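Local coordinates for TCP pilus virulence regulatory protein (Vibrio cholerae, PDB 3GBG) that probably activates transcription of virulence genes, including those for the toxin-coregulated pilus, as an AraC-family regulator that binds a fatty acid, at residues Leu60-Ser65 / Asn111-Leu116. Sequence-based numbering, arbitrary orientation.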
loop_
_atom_site.group_PDB
_atom_site.type_symbol
_atom_site.label_atom_id
_atom_site.label_comp_id
_atom_site.label_asym_id
_atom_site.label_seq_id
_atom_site.Cartn_x
_atom_site.Cartn_y
_atom_site.Cartn_z
ATOM N N LEU A 60 7.221 -5.650 0.165
ATOM C CA LEU A 60 6.116 -5.617 -0.782
ATOM C C LEU A 60 4.789 -5.717 -0.037
ATOM O O LEU A 60 4.632 -6.550 0.856
ATOM C CB LEU A 60 6.237 -6.777 -1.779
ATOM C CG LEU A 60 7.550 -6.898 -2.563
ATOM C CD1 LEU A 60 7.492 -8.124 -3.468
ATOM C CD2 LEU A 60 7.775 -5.645 -3.386
ATOM N N LEU A 61 3.842 -4.858 -0.402
ATOM C CA LEU A 61 2.521 -4.850 0.222
ATOM C C LEU A 61 1.484 -5.303 -0.808
ATOM O O LEU A 61 1.377 -4.723 -1.886
ATOM C CB LEU A 61 2.195 -3.442 0.729
ATOM C CG LEU A 61 3.254 -2.874 1.693
ATOM C CD1 LEU A 61 2.856 -1.477 2.158
ATOM C CD2 LEU A 61 3.394 -3.810 2.894
ATOM N N LYS A 62 0.727 -6.340 -0.473
ATOM C CA LYS A 62 -0.268 -6.881 -1.390
ATOM C C LYS A 62 -1.540 -6.045 -1.472
ATOM O O LYS A 62 -2.090 -5.634 -0.457
ATOM C CB LYS A 62 -0.619 -8.316 -0.989
ATOM C CG LYS A 62 -1.385 -9.079 -2.063
ATOM C CD LYS A 62 -1.379 -10.584 -1.825
ATOM C CE LYS A 62 -2.466 -11.004 -0.851
ATOM N NZ LYS A 62 -3.830 -10.731 -1.402
ATOM N N LYS A 63 -1.999 -5.799 -2.693
ATOM C CA LYS A 63 -3.206 -5.020 -2.907
ATOM C C LYS A 63 -4.382 -5.653 -2.176
ATOM O O LYS A 63 -4.495 -6.881 -2.106
ATOM C CB LYS A 63 -3.518 -4.919 -4.401
ATOM C CG LYS A 63 -4.765 -4.114 -4.699
ATOM C CD LYS A 63 -5.063 -4.090 -6.184
ATOM C CE LYS A 63 -6.330 -3.319 -6.464
ATOM N NZ LYS A 63 -6.611 -3.293 -7.912
ATOM N N ASN A 64 -5.248 -4.802 -1.628
ATOM C CA ASN A 64 -6.443 -5.223 -0.888
ATOM C C ASN A 64 -6.137 -5.793 0.493
ATOM O O ASN A 64 -7.027 -6.299 1.178
ATOM C CB ASN A 64 -7.242 -6.237 -1.713
ATOM C CG ASN A 64 -7.826 -5.630 -2.967
ATOM O OD1 ASN A 64 -8.067 -6.321 -3.954
ATOM N ND2 ASN A 64 -8.073 -4.331 -2.929
ATOM N N SER A 65 -4.871 -5.719 0.900
ATOM C CA SER A 65 -4.492 -6.206 2.217
ATOM C C SER A 65 -4.715 -5.090 3.232
ATOM O O SER A 65 -4.758 -3.914 2.871
ATOM C CB SER A 65 -3.013 -6.620 2.235
ATOM O OG SER A 65 -2.167 -5.493 2.022
ATOM N N ASN A 111 -1.447 -16.474 1.532
ATOM C CA ASN A 111 -2.203 -15.487 2.294
ATOM C C ASN A 111 -1.303 -14.428 2.927
ATOM O O ASN A 111 -1.782 -13.546 3.636
ATOM C CB ASN A 111 -3.026 -16.181 3.384
ATOM C CG ASN A 111 -4.099 -17.091 2.815
ATOM O OD1 ASN A 111 -5.001 -16.640 2.107
ATOM N ND2 ASN A 111 -4.006 -18.381 3.118
ATOM N N LYS A 112 -0.001 -14.518 2.667
ATOM C CA LYS A 112 0.949 -13.556 3.215
ATOM C C LYS A 112 0.760 -12.215 2.501
ATOM O O LYS A 112 0.837 -12.137 1.274
ATOM C CB LYS A 112 2.382 -14.068 3.031
ATOM C CG LYS A 112 3.405 -13.434 3.969
ATOM C CD LYS A 112 3.036 -13.675 5.428
ATOM C CE LYS A 112 4.144 -13.232 6.374
ATOM N NZ LYS A 112 5.366 -14.076 6.235
ATOM N N ASP A 113 0.515 -11.163 3.278
ATOM C CA ASP A 113 0.274 -9.826 2.738
ATOM C C ASP A 113 1.480 -8.898 2.739
ATOM O O ASP A 113 1.516 -7.918 1.996
ATOM C CB ASP A 113 -0.865 -9.169 3.517
ATOM C CG ASP A 113 -2.167 -9.916 3.372
ATOM O OD1 ASP A 113 -3.033 -9.778 4.258
ATOM O OD2 ASP A 113 -2.322 -10.635 2.364
ATOM N N LEU A 114 2.456 -9.200 3.585
ATOM C CA LEU A 114 3.660 -8.387 3.674
ATOM C C LEU A 114 4.866 -9.273 3.357
ATOM O O LEU A 114 5.226 -10.153 4.140
ATOM C CB LEU A 114 3.776 -7.789 5.083
ATOM C CG LEU A 114 4.768 -6.634 5.277
ATOM C CD1 LEU A 114 4.420 -5.865 6.536
ATOM C CD2 LEU A 114 6.190 -7.176 5.339
ATOM N N LEU A 115 5.476 -9.040 2.201
ATOM C CA LEU A 115 6.623 -9.827 1.774
ATOM C C LEU A 115 7.925 -9.037 1.812
ATOM O O LEU A 115 8.019 -7.941 1.259
ATOM C CB LEU A 115 6.395 -10.371 0.359
ATOM C CG LEU A 115 5.283 -11.415 0.178
ATOM C CD1 LEU A 115 3.921 -10.766 0.366
ATOM C CD2 LEU A 115 5.382 -12.027 -1.213
ATOM N N LEU A 116 8.928 -9.602 2.478
ATOM C CA LEU A 116 10.235 -8.967 2.591
ATOM C C LEU A 116 11.239 -9.675 1.693
ATOM O O LEU A 116 11.337 -10.899 1.709
ATOM C CB LEU A 116 10.723 -9.022 4.041
ATOM C CG LEU A 116 12.231 -8.844 4.265
ATOM C CD1 LEU A 116 12.669 -7.427 3.917
ATOM C CD2 LEU A 116 12.547 -9.154 5.720
#
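Leu60 and Leu115 form a hydrogen-bonded antiparallel pair. Leu60 N donates to Leu115 O at 2.7 Å, and Leu115 N returns a bond to Leu60 O at 3.0 Å. Both bonds are nearly straight at hydrogen. Just past the strand end, Lys62 N continues the pattern with a 3.0 Å bond to Asp113 O. Leu60 O also receives a CA-H...O contact from Leu114.

Residues 62-65 make a type II beta turn, closed by a 3.1 Å bond from Ser65 N to Lys62 O. A chi1 of 65° swings Ser65 OG back over its own main chain toward Lys62 O. That approach is modelled very short, so its exact length is doubtful. Ser65 OG also bonds to Gln67 NE2. Ser65 CB lies 3.6 Å from Asp113 CB and touches the carboxylate carbon too. The Lys62 chain starts extended, then bends at chi3 (84°), which carries CE to 3.2 Å from Asp113 OD2. The turn at chi4 (64°) then sets NZ, which stays 4.1 Å from Asp113 OD2, too far for a salt bridge.

The leucines alternate between the two faces of the sheet. Leu61 and Leu114 run alongside each other, pointing the same way, with Leu61 CD2 3.9 Å from Leu114 CG. Leu61 is close to the bound palmitoleic acid, and Leu114 packs on Tyr51 of strand 49-53. On the other face Leu60 and Leu115 meet through their CB atoms, and both touch Val155 of helix 141-155.

The contact joins strand 114-118 to strand 57-61 at one edge of the five-stranded sheet in the cupin-like domain. Main-chain bonds fix the register, and a leucine pair packs on each face. The Lys62-Asp113 attraction is probably modest and electrostatic, laid over a pairing that the backbone already sets.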